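Local coordinates for flagellar protein FlgA (Thermotoga maritima, PDB 3FRN), which probably acts as a periplasmic chaperone in the formation of the flagellar basal-body P ring, at residues A13-L18 against L37-E42; Y43-D48 against V65-E70; A94-T99 against V133-L138; Q110-T115 against F122-R127. All blocks are in the same frame, centred on the assembly; numbering follows the deposited sequence. Where two conformers were deposited one is given.

Interaction 1 of 4, residues A13-L18 against L37-E42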
# COMPACT_ATOMS: atom_id res chain seq x y z
N ALA A 13 -4.21 15.72 22.06
CA ALA A 13 -5.40 15.72 22.89
C ALA A 13 -5.35 14.68 24.01
O ALA A 13 -4.42 13.89 24.11
CB ALA A 13 -6.65 15.52 22.02
N SER A 14 -6.39 14.71 24.84
CA SER A 14 -6.56 13.73 25.90
C SER A 14 -7.90 13.04 25.69
O SER A 14 -8.74 13.54 24.93
CB SER A 14 -6.48 14.42 27.27
OG SER A 14 -7.32 15.56 27.31
N PRO A 15 -8.11 11.86 26.31
CA PRO A 15 -9.41 11.25 25.97
C PRO A 15 -10.62 12.08 26.37
O PRO A 15 -10.60 12.76 27.39
CB PRO A 15 -9.39 9.93 26.76
CG PRO A 15 -7.94 9.64 27.00
CD PRO A 15 -7.34 11.00 27.23
N GLY A 16 -11.68 12.03 25.57
CA GLY A 16 -12.86 12.82 25.85
C GLY A 16 -13.71 13.07 24.63
O GLY A 16 -13.90 12.18 23.81
N VAL A 17 -14.24 14.28 24.51
CA VAL A 17 -15.03 14.63 23.34
C VAL A 17 -14.32 15.78 22.65
O VAL A 17 -13.95 16.75 23.29
CB VAL A 17 -16.48 15.03 23.72
CG1 VAL A 17 -17.19 15.67 22.55
CG2 VAL A 17 -17.26 13.83 24.22
N LEU A 18 -14.11 15.65 21.34
CA LEU A 18 -13.49 16.71 20.54
C LEU A 18 -14.54 17.67 20.01
O LEU A 18 -15.57 17.25 19.50
CB LEU A 18 -12.71 16.11 19.37
CG LEU A 18 -12.12 17.03 18.30
CD1 LEU A 18 -10.78 17.59 18.73
CD2 LEU A 18 -11.98 16.26 17.01
N LEU A 37 -12.74 10.80 21.52
CA LEU A 37 -11.29 10.65 21.55
C LEU A 37 -10.85 9.56 22.54
O LEU A 37 -11.08 9.69 23.74
CB LEU A 37 -10.68 12.00 21.93
CG LEU A 37 -10.17 13.01 20.90
CD1 LEU A 37 -10.93 13.02 19.60
CD2 LEU A 37 -10.17 14.39 21.54
N LEU A 38 -10.24 8.48 22.04
CA LEU A 38 -9.87 7.35 22.90
C LEU A 38 -8.36 7.25 23.05
O LEU A 38 -7.62 7.60 22.12
CB LEU A 38 -10.47 6.03 22.36
CG LEU A 38 -11.99 5.87 22.33
CD1 LEU A 38 -12.37 4.61 21.57
CD2 LEU A 38 -12.60 5.81 23.75
N PRO A 39 -7.88 6.78 24.22
CA PRO A 39 -6.47 6.96 24.46
C PRO A 39 -5.61 6.17 23.48
O PRO A 39 -5.94 5.03 23.14
CB PRO A 39 -6.29 6.42 25.89
CG PRO A 39 -7.43 5.44 26.05
CD PRO A 39 -8.55 6.07 25.32
N GLY A 40 -4.52 6.78 23.04
CA GLY A 40 -3.50 6.10 22.24
C GLY A 40 -3.80 5.94 20.76
O GLY A 40 -3.01 5.31 20.05
N LEU A 41 -4.92 6.48 20.31
CA LEU A 41 -5.33 6.39 18.90
C LEU A 41 -5.12 7.71 18.16
O LEU A 41 -5.17 8.79 18.75
CB LEU A 41 -6.80 5.98 18.79
CG LEU A 41 -7.24 4.62 19.34
CD1 LEU A 41 -8.74 4.42 19.18
CD2 LEU A 41 -6.50 3.49 18.67
N GLU A 42 -4.92 7.61 16.84
CA GLU A 42 -4.69 8.77 15.99
C GLU A 42 -5.95 9.10 15.22
O GLU A 42 -6.59 8.21 14.69
CB GLU A 42 -3.58 8.47 14.99
CG GLU A 42 -2.82 9.70 14.52
CD GLU A 42 -1.63 10.03 15.39
OE1 GLU A 42 -1.37 9.31 16.38
OE2 GLU A 42 -0.93 11.03 15.08
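Leu37 meets both ends of the 13-18 segment with its forked tip. Its CD2 packs against Ala13 CB at 3.7 Å. Its CD1 packs against Leu18 CB at 3.6 Å. The chain of 13-18 thus bends round one leucine side chain. Chi1 (-95°) and chi2 (32°) of Leu37, which place this fork, both lie away from the usual staggered positions. A second apolar pair lies beyond it. The side chains of Pro15 and Pro39 cross at about a right angle. Pro15 CG rests against Pro39, with Pro39 CB nearest at 3.8 Å.

The backbones are tied between these two patches. Gly16 and Leu37 form an antiparallel hydrogen-bonded pair. Gly16 N gives a bond of 3.0 Å to Leu37 O. Leu37 N returns one of 2.9 Å to Gly16 O. Leu37 O also receives a CA-H contact from Pro15 CA at 3.2 Å. Gly16 has backbone angles at which a CB would collide with the carbonyl O of Pro15. After Leu37 the chain reverses through a type II turn from Leu38 to Leu41, with Gly40 at positive phi.

The contact belongs to the two-stranded antiparallel sheet of 16-18 and 35-37. Strand 65-69 lies against it: Ala13 and Leu18 touch Ile67, and Pro15 and Leu37 touch Val69. On the turn side, Leu38 packs on Leu75 of helix 74-87 and on Val133 and Leu135 of strand 132-148.

Interaction 2 of 4, residues Y43-D48 against V65-E70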
# COMPACT_ATOMS: atom_id res chain seq x y z
N TYR A 43 -6.28 10.38 15.14
CA TYR A 43 -7.50 10.81 14.48
C TYR A 43 -7.18 11.69 13.28
O TYR A 43 -6.19 12.42 13.28
CB TYR A 43 -8.40 11.59 15.46
CG TYR A 43 -9.05 10.71 16.50
CD1 TYR A 43 -8.30 10.11 17.50
CD2 TYR A 43 -10.41 10.48 16.48
CE1 TYR A 43 -8.88 9.28 18.44
CE2 TYR A 43 -11.01 9.65 17.42
CZ TYR A 43 -10.23 9.05 18.39
OH TYR A 43 -10.81 8.25 19.32
N LEU A 44 -8.03 11.64 12.27
CA LEU A 44 -7.86 12.51 11.13
C LEU A 44 -9.20 13.17 10.88
O LEU A 44 -10.14 12.50 10.47
CB LEU A 44 -7.45 11.69 9.92
CG LEU A 44 -6.49 12.26 8.88
CD1 LEU A 44 -5.10 12.48 9.46
CD2 LEU A 44 -6.44 11.29 7.72
N VAL A 45 -9.31 14.47 11.16
CA VAL A 45 -10.54 15.19 10.89
C VAL A 45 -10.54 15.62 9.44
O VAL A 45 -9.71 16.43 9.02
CB VAL A 45 -10.71 16.44 11.78
CG1 VAL A 45 -11.99 17.18 11.40
CG2 VAL A 45 -10.74 16.06 13.24
N THR A 46 -11.49 15.09 8.67
CA THR A 46 -11.57 15.35 7.24
C THR A 46 -12.57 16.44 6.90
O THR A 46 -13.41 16.81 7.73
CB THR A 46 -11.98 14.08 6.49
OG1 THR A 46 -13.22 13.61 7.01
CG2 THR A 46 -10.92 13.00 6.66
N ARG A 47 -12.49 16.94 5.67
CA ARG A 47 -13.42 17.94 5.15
C ARG A 47 -14.81 17.36 4.98
O ARG A 47 -15.81 18.07 5.11
CB ARG A 47 -12.95 18.48 3.80
CG ARG A 47 -11.59 19.14 3.83
CD ARG A 47 -11.58 20.26 4.84
NE ARG A 47 -10.28 20.91 4.90
CZ ARG A 47 -9.98 22.06 4.32
NH1 ARG A 47 -8.76 22.56 4.45
NH2 ARG A 47 -10.90 22.72 3.62
N ASP A 48 -14.87 16.06 4.66
CA ASP A 48 -16.13 15.34 4.51
C ASP A 48 -16.85 15.20 5.86
O ASP A 48 -18.07 15.21 5.91
CB ASP A 48 -15.89 13.97 3.88
CG ASP A 48 -17.12 13.44 3.15
OD1 ASP A 48 -17.25 12.20 3.07
OD2 ASP A 48 -17.94 14.25 2.64
N VAL A 65 -7.02 17.54 9.80
CA VAL A 65 -6.38 17.83 11.09
C VAL A 65 -5.99 16.50 11.71
O VAL A 65 -6.82 15.60 11.83
CB VAL A 65 -7.34 18.58 12.05
CG1 VAL A 65 -6.62 18.94 13.34
CG2 VAL A 65 -7.88 19.85 11.37
N ARG A 66 -4.72 16.38 12.12
CA ARG A 66 -4.21 15.16 12.72
C ARG A 66 -4.12 15.25 14.25
O ARG A 66 -3.35 16.05 14.79
CB ARG A 66 -2.86 14.77 12.10
CG ARG A 66 -2.17 13.59 12.78
CD ARG A 66 -1.11 12.99 11.87
NE ARG A 66 -0.57 11.73 12.39
CZ ARG A 66 0.28 10.95 11.72
NH1 ARG A 66 0.70 11.29 10.51
NH2 ARG A 66 0.71 9.83 12.28
N ILE A 67 -4.90 14.41 14.93
CA ILE A 67 -5.03 14.44 16.39
C ILE A 67 -4.44 13.19 17.04
O ILE A 67 -4.83 12.06 16.72
CB ILE A 67 -6.51 14.54 16.81
CG1 ILE A 67 -7.24 15.58 15.98
CG2 ILE A 67 -6.65 14.82 18.32
CD1 ILE A 67 -8.72 15.42 16.07
N THR A 68 -3.51 13.40 17.95
CA THR A 68 -2.92 12.33 18.74
C THR A 68 -3.56 12.39 20.13
O THR A 68 -3.54 13.43 20.76
CB THR A 68 -1.41 12.53 18.87
OG1 THR A 68 -0.85 12.73 17.56
CG2 THR A 68 -0.73 11.34 19.55
N VAL A 69 -4.17 11.29 20.58
CA VAL A 69 -4.68 11.24 21.94
C VAL A 69 -3.70 10.54 22.89
O VAL A 69 -3.35 9.37 22.68
CB VAL A 69 -6.03 10.53 22.00
CG1 VAL A 69 -6.63 10.67 23.39
CG2 VAL A 69 -6.97 11.12 20.97
N GLU A 70 -3.26 11.25 23.92
CA GLU A 70 -2.48 10.67 25.00
C GLU A 70 -3.12 9.44 25.66
O GLU A 70 -4.34 9.24 25.62
CB GLU A 70 -2.20 11.75 26.06
CG GLU A 70 -1.48 12.96 25.51
CD GLU A 70 -1.13 13.98 26.58
OE1 GLU A 70 -2.05 14.65 27.09
OE2 GLU A 70 0.08 14.13 26.88
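Tyr43 and Ile67 face each other as an antiparallel hydrogen-bonded pair, and Val45 and Val65 form a second. Leu44 and Arg66 between them are a non-hydrogen-bonded pair. The axes of strands 43-45 and 65-69 approach to 4.7 Å, at 152° between their directions. Four backbone bonds hold the ladder. The shortest runs from Tyr43 N to Ile67 O at 2.7 Å. That from Val65 N to Val45 O is 3.0 Å long. Arg66 CA and Leu44 CA add CA-H contacts to Tyr43 O and Val65 O respectively.

Tyr43, Val45, Val65 and Ile67 share one face. With Tyr43 CG anti to the carbonyl carbon (chi1 -72°), the ring lies with its edge near Ile67 O, and CE1 reaches Val69 CG2 at 3.7 Å. Val45 CG2 meets Ile67 CD1 at 3.5 Å, the closest side-chain approach here. Ile67 CD1 also touches Tyr43 CB. Val45 CB and Val65 CB lie 4.0 Å apart. On the other face Leu44 CD1 lies 4.2 Å from Arg66 CB, a looser touch. The Arg66 chain runs extended from CG to NE, which forms a salt bridge with Glu42.

The two faces differ in chemistry. The face of Tyr43, Val45, Val65 and Ile67 is buried, with Met35 and Ile23 packed on it. Its one polar group, Tyr43 OH, bonds to Ile36 O in strand 35-37 and to Leu38 N in the turn that follows. On the other face Leu44 is buried and Arg66 partly exposed, with Phe95 against both. The arginine charge is probably offset by Glu42.

Interaction 3 of 4, residues A94-T99 against V133-L138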
# COMPACT_ATOMS: atom_id res chain seq x y z
N ALA A 94 -3.19 3.37 10.97
CA ALA A 94 -4.64 3.58 10.94
C ALA A 94 -5.04 4.89 11.63
O ALA A 94 -4.46 5.28 12.65
CB ALA A 94 -5.39 2.39 11.55
N PHE A 95 -6.02 5.57 11.05
CA PHE A 95 -6.48 6.87 11.50
C PHE A 95 -7.99 6.77 11.64
O PHE A 95 -8.67 6.34 10.70
CB PHE A 95 -6.17 7.95 10.45
CG PHE A 95 -4.71 8.23 10.28
CD1 PHE A 95 -4.05 9.08 11.15
CD2 PHE A 95 -4.00 7.64 9.25
CE1 PHE A 95 -2.69 9.32 11.01
CE2 PHE A 95 -2.64 7.87 9.10
CZ PHE A 95 -1.98 8.72 9.98
N VAL A 96 -8.52 7.17 12.78
CA VAL A 96 -9.98 7.20 12.88
C VAL A 96 -10.52 8.46 12.20
O VAL A 96 -10.01 9.57 12.42
CB VAL A 96 -10.52 6.90 14.32
CG1 VAL A 96 -9.40 6.80 15.40
CG2 VAL A 96 -11.60 7.85 14.71
N VAL A 97 -11.53 8.29 11.34
CA VAL A 97 -12.05 9.40 10.53
C VAL A 97 -13.52 9.70 10.82
O VAL A 97 -14.05 10.71 10.37
CB VAL A 97 -11.86 9.17 8.99
CG1 VAL A 97 -10.39 9.38 8.56
CG2 VAL A 97 -12.40 7.81 8.55
N LYS A 98 -14.16 8.81 11.57
CA LYS A 98 -15.52 8.98 12.04
C LYS A 98 -15.62 8.15 13.32
O LYS A 98 -15.05 7.08 13.40
CB LYS A 98 -16.51 8.47 10.99
CG LYS A 98 -17.60 9.47 10.58
CD LYS A 98 -18.58 8.88 9.55
CE LYS A 98 -18.01 8.81 8.12
NZ LYS A 98 -17.17 7.60 7.84
N THR A 99 -16.31 8.67 14.33
CA THR A 99 -16.73 7.84 15.47
C THR A 99 -18.24 7.91 15.70
O THR A 99 -18.85 8.94 15.44
CB THR A 99 -16.05 8.26 16.77
OG1 THR A 99 -16.49 9.57 17.13
CG2 THR A 99 -14.55 8.27 16.60
N VAL A 133 -18.51 2.17 21.39
CA VAL A 133 -17.91 3.08 20.40
C VAL A 133 -17.61 2.36 19.07
O VAL A 133 -16.97 1.32 19.06
CB VAL A 133 -16.61 3.74 20.93
CG1 VAL A 133 -16.10 4.81 19.97
CG2 VAL A 133 -16.83 4.34 22.30
N THR A 134 -18.09 2.92 17.96
CA THR A 134 -17.64 2.52 16.62
C THR A 134 -16.64 3.55 16.05
O THR A 134 -16.92 4.76 15.99
CB THR A 134 -18.83 2.29 15.66
OG1 THR A 134 -19.90 1.65 16.37
CG2 THR A 134 -18.43 1.40 14.44
N LEU A 135 -15.45 3.08 15.68
CA LEU A 135 -14.46 3.94 15.02
C LEU A 135 -14.35 3.48 13.59
O LEU A 135 -14.08 2.30 13.34
CB LEU A 135 -13.08 3.80 15.64
CG LEU A 135 -12.85 3.66 17.14
CD1 LEU A 135 -11.47 3.08 17.35
CD2 LEU A 135 -12.95 5.01 17.81
N ASN A 136 -14.57 4.40 12.65
CA ASN A 136 -14.29 4.13 11.25
C ASN A 136 -12.85 4.53 11.01
O ASN A 136 -12.46 5.68 11.23
CB ASN A 136 -15.27 4.84 10.32
CG ASN A 136 -16.67 4.23 10.35
OD1 ASN A 136 -17.47 4.43 9.43
ND2 ASN A 136 -16.96 3.47 11.40
N MET A 137 -12.04 3.55 10.63
CA MET A 137 -10.60 3.74 10.55
C MET A 137 -10.07 3.57 9.12
O MET A 137 -10.33 2.56 8.46
CB MET A 137 -9.88 2.84 11.57
CG MET A 137 -10.21 3.20 13.07
SD MET A 137 -9.16 2.47 14.35
CE MET A 137 -7.71 3.49 14.26
N LEU A 138 -9.37 4.59 8.64
CA LEU A 138 -8.72 4.56 7.33
C LEU A 138 -7.32 3.97 7.49
O LEU A 138 -6.53 4.43 8.32
CB LEU A 138 -8.66 5.96 6.72
CG LEU A 138 -8.05 6.20 5.33
CD1 LEU A 138 -8.93 5.70 4.19
CD2 LEU A 138 -7.80 7.68 5.17
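Asn136 O accepts the bond from Val97 N at 2.8 Å, with an N-H...O angle of 171°. The donor sits nearly on the extension of the carbonyl bond. Val96 CA adds a CA-H...O contact to Asn136 O at 3.3 Å, and Val97 CG2 packs against the same Asn136 O at 3.4 Å. Chi1 of Val97 (-75°) puts CG1 anti to the carbonyl carbon and leaves CG2 between N and C, next to this oxygen. Asn136 N in turn bonds to Lys98 O. Val97 and Lys98 therefore both face Asn136, a classic beta bulge. It offsets by one residue the antiparallel pairing of strands 93-101 and 132-148, two long strands of the sheet in the HotDog-like region. Before the bulge, Phe95 and Leu138 exchange both backbone bonds.

Met137 covers the face shared with Val96. Its CG lies 3.9 Å from Val96 CB. The chain then bends at chi3 (78°) and lays CE between Ala94 CB, at 3.7 Å, and Val96 CG1. Val79 and Ile83 of helix 74-87 also touch this methionine. An alanine here would probably open a gap between the sheet and that helix, leaving Ala94 CB and Val96 CG1 without their methyl partner. Farther along the same face, Thr99 CG2 meets Leu135 CD2 at 3.8 Å, while Thr99 OG1 bonds to Ile36 N.

Interaction 4 of 4, residues Q110-T115 against F122-R127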
# COMPACT_ATOMS: atom_id res chain seq x y z
N GLN A 110 -14.51 -4.71 26.28
CA GLN A 110 -14.84 -6.11 26.46
C GLN A 110 -14.60 -6.85 25.15
O GLN A 110 -13.87 -7.84 25.11
CB GLN A 110 -16.30 -6.28 26.86
CG GLN A 110 -16.66 -5.82 28.26
CD GLN A 110 -18.09 -6.18 28.60
OE1 GLN A 110 -18.87 -6.55 27.72
NE2 GLN A 110 -18.44 -6.08 29.88
N THR A 111 -15.21 -6.33 24.09
CA THR A 111 -15.17 -6.96 22.77
C THR A 111 -14.64 -5.98 21.74
O THR A 111 -14.86 -4.77 21.84
CB THR A 111 -16.58 -7.42 22.34
OG1 THR A 111 -17.36 -7.71 23.50
CG2 THR A 111 -16.50 -8.66 21.43
N ILE A 112 -13.91 -6.49 20.75
CA ILE A 112 -13.43 -5.67 19.64
C ILE A 112 -13.77 -6.37 18.33
O ILE A 112 -13.16 -7.38 17.98
CB ILE A 112 -11.91 -5.40 19.74
CG1 ILE A 112 -11.58 -4.69 21.06
CG2 ILE A 112 -11.44 -4.55 18.54
CD1 ILE A 112 -10.11 -4.62 21.38
N ARG A 113 -14.76 -5.83 17.61
CA ARG A 113 -15.21 -6.41 16.34
C ARG A 113 -14.93 -5.46 15.18
O ARG A 113 -15.30 -4.28 15.22
CB ARG A 113 -16.70 -6.76 16.40
CG ARG A 113 -17.23 -7.51 15.18
CD ARG A 113 -18.75 -7.71 15.26
NE ARG A 113 -19.47 -6.43 15.31
CZ ARG A 113 -20.79 -6.30 15.18
NH1 ARG A 113 -21.57 -7.36 14.98
NH2 ARG A 113 -21.34 -5.09 15.24
N VAL A 114 -14.27 -5.98 14.14
CA VAL A 114 -13.87 -5.17 12.98
C VAL A 114 -14.52 -5.67 11.69
O VAL A 114 -14.44 -6.87 11.37
CB VAL A 114 -12.33 -5.14 12.82
CG1 VAL A 114 -11.92 -4.50 11.50
CG2 VAL A 114 -11.69 -4.41 13.97
N THR A 115 -15.18 -4.75 10.96
CA THR A 115 -15.82 -5.12 9.69
C THR A 115 -15.38 -4.17 8.58
O THR A 115 -15.16 -2.98 8.82
CB THR A 115 -17.37 -5.05 9.80
OG1 THR A 115 -17.72 -5.49 11.14
CG2 THR A 115 -18.08 -5.92 8.73
N PHE A 122 -12.35 0.45 7.68
CA PHE A 122 -12.90 -0.58 8.56
C PHE A 122 -13.65 0.04 9.72
O PHE A 122 -13.25 1.09 10.24
CB PHE A 122 -11.78 -1.50 9.06
CG PHE A 122 -11.22 -2.40 8.00
CD1 PHE A 122 -11.72 -3.69 7.82
CD2 PHE A 122 -10.20 -1.97 7.15
CE1 PHE A 122 -11.22 -4.53 6.83
CE2 PHE A 122 -9.70 -2.80 6.15
CZ PHE A 122 -10.21 -4.07 5.99
N SER A 123 -14.77 -0.59 10.10
CA SER A 123 -15.52 -0.19 11.29
C SER A 123 -15.07 -1.01 12.48
O SER A 123 -15.32 -2.21 12.55
CB SER A 123 -17.02 -0.36 11.09
OG SER A 123 -17.62 0.83 10.61
N VAL A 124 -14.41 -0.35 13.43
CA VAL A 124 -13.96 -1.01 14.64
C VAL A 124 -14.95 -0.75 15.78
O VAL A 124 -15.01 0.36 16.34
CB VAL A 124 -12.56 -0.52 15.07
CG1 VAL A 124 -12.11 -1.25 16.31
CG2 VAL A 124 -11.55 -0.70 13.94
N PHE A 125 -15.69 -1.79 16.13
CA PHE A 125 -16.70 -1.68 17.16
C PHE A 125 -16.15 -2.10 18.51
O PHE A 125 -15.61 -3.20 18.66
CB PHE A 125 -17.91 -2.55 16.79
CG PHE A 125 -18.92 -2.65 17.89
CD1 PHE A 125 -19.66 -1.54 18.26
CD2 PHE A 125 -19.12 -3.86 18.56
CE1 PHE A 125 -20.60 -1.62 19.28
CE2 PHE A 125 -20.06 -3.95 19.58
CZ PHE A 125 -20.80 -2.83 19.94
N LEU A 126 -16.32 -1.23 19.50
CA LEU A 126 -15.84 -1.50 20.86
C LEU A 126 -16.98 -1.55 21.85
O LEU A 126 -17.74 -0.59 21.96
CB LEU A 126 -14.83 -0.42 21.29
CG LEU A 126 -13.71 -0.06 20.32
CD1 LEU A 126 -12.87 1.12 20.89
CD2 LEU A 126 -12.84 -1.26 20.05
N ARG A 127 -17.12 -2.66 22.54
CA ARG A 127 -18.04 -2.78 23.65
C ARG A 127 -17.36 -2.49 24.95
O ARG A 127 -16.34 -3.07 25.28
CB ARG A 127 -18.67 -4.16 23.72
CG ARG A 127 -20.16 -4.17 24.03
CD ARG A 127 -20.53 -3.64 25.42
NE ARG A 127 -21.78 -4.20 25.94
CZ ARG A 127 -22.69 -3.55 26.66
NH1 ARG A 127 -22.53 -2.30 26.99
NH2 ARG A 127 -23.78 -4.18 27.06
O HOH W 1 -17.43 -3.94 13.03
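Phe125 N gives a 2.7 Å bond to Arg113 O. Ser123 N to Thr115 O is equally short, and so is Gln110 N to Arg127 O. Arg113 N and Thr115 N return longer bonds to Phe125 O and Ser123 O. Strands 111-118 and 121-127 form an antiparallel beta hairpin; the axes of 111-115 and 122-127 run at 164°. A water donates to Ser123 O at 2.8 Å and also lies against Thr115 OG1.

Ile112, Val114, Val124 and Leu126 share one face. Val114 and Val124 lie side by side and point the same way, with CG2 to CG2 at 3.7 Å. Val114 CG1 is anti to the backbone N (chi1 171°) and meets Phe122 CD1 at 3.8 Å. Ile112 CG1 touches Leu126 CD2 at 3.8 Å, and its CG2 touches Val124 CG1. An alanine in place of Val114 is likely to leave a gap between Val124 CG2 and the Phe122 ring, and the ring could then shift.

On the other face the Arg113 side chain runs at a slant to that of Phe125. Arg113 NE and Phe125 CD2 are 4.2 Å apart, a loose contact, with guanidinium and ring planes 56° apart. Gln110, just before the strand, and Arg127 lie side by side.

The hairpin is therefore two-sided. The valine face is apolar and turns to helix 74-87, where Ile112 touches Ala78 and Val114 touches Glu82. The opposite face carries Arg113, Thr115 and Arg127, exposed so that their polar groups can meet solvent, with Phe125 and Ser123 partly covered among them.

Interactions 1 and 2 lie in the N-terminal region, with centres about 10 Å apart, and Ala13 N probably bonds to Thr68 O at 2.7 Å. Interactions 3 and 4 lie in the HotDog-like region. Their strands are neighbours in one sheet, where Val124 N probably bonds to Leu135 O at 2.7 Å, and interaction 4 is nested in the loop that interaction 3 closes. The two regions meet at several points, among them Leu44 N with Val96 O, a probable bond of 2.9 Å, and Leu38 packed on Leu126. Interactions 2 and 4 do not touch; their centres are about 20 Å apart. A glycerol, probably from the crystallisation liquor, bonds to Thr68 OG1.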